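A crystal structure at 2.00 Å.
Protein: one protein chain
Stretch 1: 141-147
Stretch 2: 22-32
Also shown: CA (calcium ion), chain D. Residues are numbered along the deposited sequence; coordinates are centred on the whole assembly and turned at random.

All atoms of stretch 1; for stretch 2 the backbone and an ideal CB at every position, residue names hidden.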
# COMPACT_ATOMS: atom_id res chain seq x y z
N ALA A 141 1.01 -6.78 -5.40
CA ALA A 141 -0.37 -6.95 -4.98
C ALA A 141 -0.51 -6.52 -3.53
O ALA A 141 0.22 -6.98 -2.66
CB ALA A 141 -0.82 -8.41 -5.14
N ILE A 142 -1.46 -5.62 -3.28
CA ILE A 142 -1.77 -5.18 -1.92
C ILE A 142 -3.28 -5.29 -1.70
O ILE A 142 -4.06 -4.82 -2.52
CB ILE A 142 -1.30 -3.73 -1.68
CG1 ILE A 142 0.23 -3.64 -1.87
CG2 ILE A 142 -1.73 -3.24 -0.30
CD1 ILE A 142 0.77 -2.18 -1.83
N ASN A 143 -3.69 -5.93 -0.60
CA ASN A 143 -5.12 -6.10 -0.31
C ASN A 143 -5.80 -4.82 0.15
O ASN A 143 -6.92 -4.52 -0.24
CB ASN A 143 -5.32 -7.16 0.78
CG ASN A 143 -4.74 -8.50 0.41
OD1 ASN A 143 -4.27 -8.70 -0.71
ND2 ASN A 143 -4.77 -9.43 1.36
N GLU A 144 -5.13 -4.08 1.02
CA GLU A 144 -5.78 -2.98 1.73
C GLU A 144 -4.73 -2.26 2.54
O GLU A 144 -3.74 -2.86 2.96
CB GLU A 144 -6.90 -3.49 2.65
CG GLU A 144 -7.78 -2.38 3.29
CD GLU A 144 -8.99 -2.00 2.43
OE1 GLU A 144 -9.80 -1.16 2.86
OE2 GLU A 144 -9.13 -2.54 1.31
N ILE A 145 -4.93 -0.96 2.75
CA ILE A 145 -4.13 -0.23 3.72
C ILE A 145 -5.11 0.50 4.62
O ILE A 145 -5.98 1.22 4.14
CB ILE A 145 -3.15 0.76 3.05
CG1 ILE A 145 -2.15 -0.02 2.17
CG2 ILE A 145 -2.42 1.58 4.12
CD1 ILE A 145 -1.16 0.87 1.37
N GLU A 146 -5.00 0.26 5.93
CA GLU A 146 -5.89 0.83 6.94
C GLU A 146 -5.16 1.80 7.86
O GLU A 146 -4.01 1.55 8.23
CB GLU A 146 -6.52 -0.28 7.80
CG GLU A 146 -7.43 -1.21 7.04
CD GLU A 146 -8.13 -2.18 7.95
OE1 GLU A 146 -7.60 -2.45 9.05
OE2 GLU A 146 -9.21 -2.68 7.56
N PHE A 147 -5.84 2.88 8.24
CA PHE A 147 -5.26 3.89 9.12
C PHE A 147 -6.02 3.93 10.44
O PHE A 147 -7.25 3.97 10.46
CB PHE A 147 -5.27 5.27 8.43
CG PHE A 147 -4.39 5.34 7.21
CD1 PHE A 147 -4.83 4.81 6.00
CD2 PHE A 147 -3.13 5.89 7.27
CE1 PHE A 147 -4.02 4.84 4.88
CE2 PHE A 147 -2.31 5.93 6.16
CZ PHE A 147 -2.75 5.40 4.96
N UNK A 22 -8.43 2.60 -5.46
CA UNK A 22 -9.63 2.51 -4.64
C UNK A 22 -9.68 1.21 -3.84
O UNK A 22 -10.26 1.16 -2.75
CB UNK A 22 -10.88 2.63 -5.52
N UNK A 23 -9.06 0.16 -4.38
CA UNK A 23 -9.06 -1.15 -3.71
C UNK A 23 -8.16 -1.17 -2.48
O UNK A 23 -8.16 -2.13 -1.71
CB UNK A 23 -8.61 -2.24 -4.69
N UNK A 24 -7.37 -0.11 -2.28
CA UNK A 24 -6.56 -0.00 -1.07
C UNK A 24 -7.41 0.42 0.12
O UNK A 24 -7.04 0.18 1.27
CB UNK A 24 -5.42 1.00 -1.28
N UNK A 25 -8.54 1.06 -0.14
CA UNK A 25 -9.35 1.60 0.94
C UNK A 25 -10.84 1.25 0.82
O UNK A 25 -11.69 1.93 1.41
CB UNK A 25 -9.18 3.12 0.99
N UNK A 26 -11.17 0.19 0.09
CA UNK A 26 -12.57 -0.14 -0.13
C UNK A 26 -13.14 -1.01 1.00
O UNK A 26 -14.31 -1.38 0.97
CB UNK A 26 -12.73 -0.86 -1.47
N UNK A 27 -12.31 -1.33 1.99
CA UNK A 27 -12.76 -2.09 3.14
C UNK A 27 -12.68 -3.59 2.92
O UNK A 27 -13.38 -4.35 3.59
CB UNK A 27 -14.20 -1.70 3.49
N UNK A 28 -11.84 -4.03 1.99
CA UNK A 28 -11.67 -5.45 1.73
C UNK A 28 -10.24 -5.87 2.01
O UNK A 28 -9.33 -5.52 1.27
CB UNK A 28 -12.05 -5.79 0.29
N UNK A 29 -10.04 -6.65 3.07
CA UNK A 29 -8.69 -7.03 3.47
C UNK A 29 -8.29 -8.43 3.03
O UNK A 29 -7.16 -8.86 3.27
CB UNK A 29 -8.56 -6.93 4.99
N UNK A 30 -9.20 -9.16 2.39
CA UNK A 30 -8.87 -10.52 1.95
C UNK A 30 -7.92 -10.47 0.76
O UNK A 30 -7.75 -9.42 0.13
CB UNK A 30 -10.14 -11.30 1.59
N UNK A 31 -7.32 -11.61 0.44
CA UNK A 31 -6.35 -11.70 -0.67
C UNK A 31 -7.00 -11.99 -2.02
O UNK A 31 -6.30 -12.14 -3.03
CB UNK A 31 -5.32 -12.79 -0.37
N UNK A 32 -8.33 -12.08 -2.04
CA UNK A 32 -9.08 -12.35 -3.27
C UNK A 32 -8.76 -11.32 -4.34
O UNK A 32 -8.48 -10.17 -4.01
CB UNK A 32 -10.58 -12.36 -2.99
CA CA D . -9.09 -3.87 -0.58

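At position 22 no atom of stretch 1 lies within 5.5 Å of the ideal CB, so stretch 1 imposes no choice; the residue is Asp22.

Position 23 matters through its backbone. Its carbonyl O binds the calcium ion CA at 2.3 Å, as does Asn143 O, while CB points sideways, 5.3 Å from Asn143 O. Many side chains would fit, and Lys23 leads its chain away from the strand.

At position 24 the backbone O accepts a straight hydrogen bond from Ile145 N (2.8 Å, 173°). CB points away, yet the apolar side chains of Ile142 and Ile145 lie within reach of an apolar chain long enough to turn back; leucine, isoleucine or methionine would suit. Leu24 bends back with chi1 m and chi2 t, placing its CD2 3.6 Å from Ile142 CG2 and 4.2 Å from Ile145 CD1.

The CB at 25 points away, 4.7 Å from Glu144 OE1, and leaves considerable freedom. Ile25 brings its CG2 to 4.1 Å from Ile145 O.

Position 26 is more demanding. Its CB points sideways, 4.9 Å from Glu144 OE2, and the calcium lies within reach of a short side chain. An oxygen ligand is favoured, Asp or Asn above all. Asp26 binds CA through OD1 at 2.5 Å. Its OD1 lies 3.0 Å from Glu144 OE2, a proximity of two acceptors made tolerable by the shared cation.

At 27 the angles 87/22 would jam a CB against the preceding carbonyl O, which calls for glycine. Gly27 N donates to Glu144 OE1 (2.7 Å).

Position 28 offers its carbonyl O to CA at 2.5 Å, and its N makes a weak hydrogen bond to Glu144 OE2 (3.2 Å). With CB sideways beside the metal, a short oxygen-bearing chain such as Ser, Thr or Asp is plausible. Thr28, chi1 p, adds OG1 to the coordination at 2.5 Å; OG1 also donates to Asp26 OD2 (2.5 Å).

At 29 the backbone O receives Asn143 ND2 (3.1 Å). CB points away but passes 4.5 Å from Glu144 CB, so a small or beta-branched residue fits. Thr29 sets CG2 3.9 Å from Glu144 CB and 3.6 Å from Glu146 OE2.

Position 30 has no nearby CB partner; the residue is Ser30.

At 31 the ideal CB lies 3.8 Å from Asn143 ND2, a donor that favours a short acceptor such as Ser, Thr or Asp. Ser31 OG accepts from Asn143 ND2 at 3.1 Å.

Position 32 points away from stretch 1, and Asp32 makes no contact with it.

Stretch 2 (22-32) DKLIDGTTSSD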
# COMPACT_ATOMS: atom_id res chain seq x y z
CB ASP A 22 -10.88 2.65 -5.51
CG ASP A 22 -10.95 1.59 -6.60
OD1 ASP A 22 -10.10 1.61 -7.52
OD2 ASP A 22 -11.85 0.72 -6.53
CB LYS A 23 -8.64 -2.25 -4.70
CG LYS A 23 -9.64 -2.47 -5.85
CD LYS A 23 -11.00 -2.93 -5.30
CE LYS A 23 -12.04 -3.13 -6.41
NZ LYS A 23 -11.87 -4.44 -7.11
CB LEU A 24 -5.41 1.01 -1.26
CG LEU A 24 -4.32 0.67 -2.28
CD1 LEU A 24 -3.39 1.89 -2.48
CD2 LEU A 24 -3.53 -0.57 -1.85
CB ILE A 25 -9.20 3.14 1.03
CG1 ILE A 25 -9.67 3.80 -0.26
CG2 ILE A 25 -7.75 3.52 1.28
CD1 ILE A 25 -9.63 5.32 -0.23
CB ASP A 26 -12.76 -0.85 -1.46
CG ASP A 26 -12.04 -2.17 -1.51
OD1 ASP A 26 -10.85 -2.21 -1.12
OD2 ASP A 26 -12.64 -3.19 -1.92
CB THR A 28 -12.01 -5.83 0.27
OG1 THR A 28 -11.33 -4.94 -0.63
CG2 THR A 28 -13.52 -5.73 0.02
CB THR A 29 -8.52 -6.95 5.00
OG1 THR A 29 -9.51 -7.78 5.61
CG2 THR A 29 -8.68 -5.51 5.48
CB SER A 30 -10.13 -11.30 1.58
OG SER A 30 -10.59 -10.92 0.29
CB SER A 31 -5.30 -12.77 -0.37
OG SER A 31 -4.52 -12.42 0.76
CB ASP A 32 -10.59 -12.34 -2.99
CG ASP A 32 -11.01 -13.43 -2.00
OD1 ASP A 32 -10.69 -14.61 -2.24
OD2 ASP A 32 -11.65 -13.10 -0.98
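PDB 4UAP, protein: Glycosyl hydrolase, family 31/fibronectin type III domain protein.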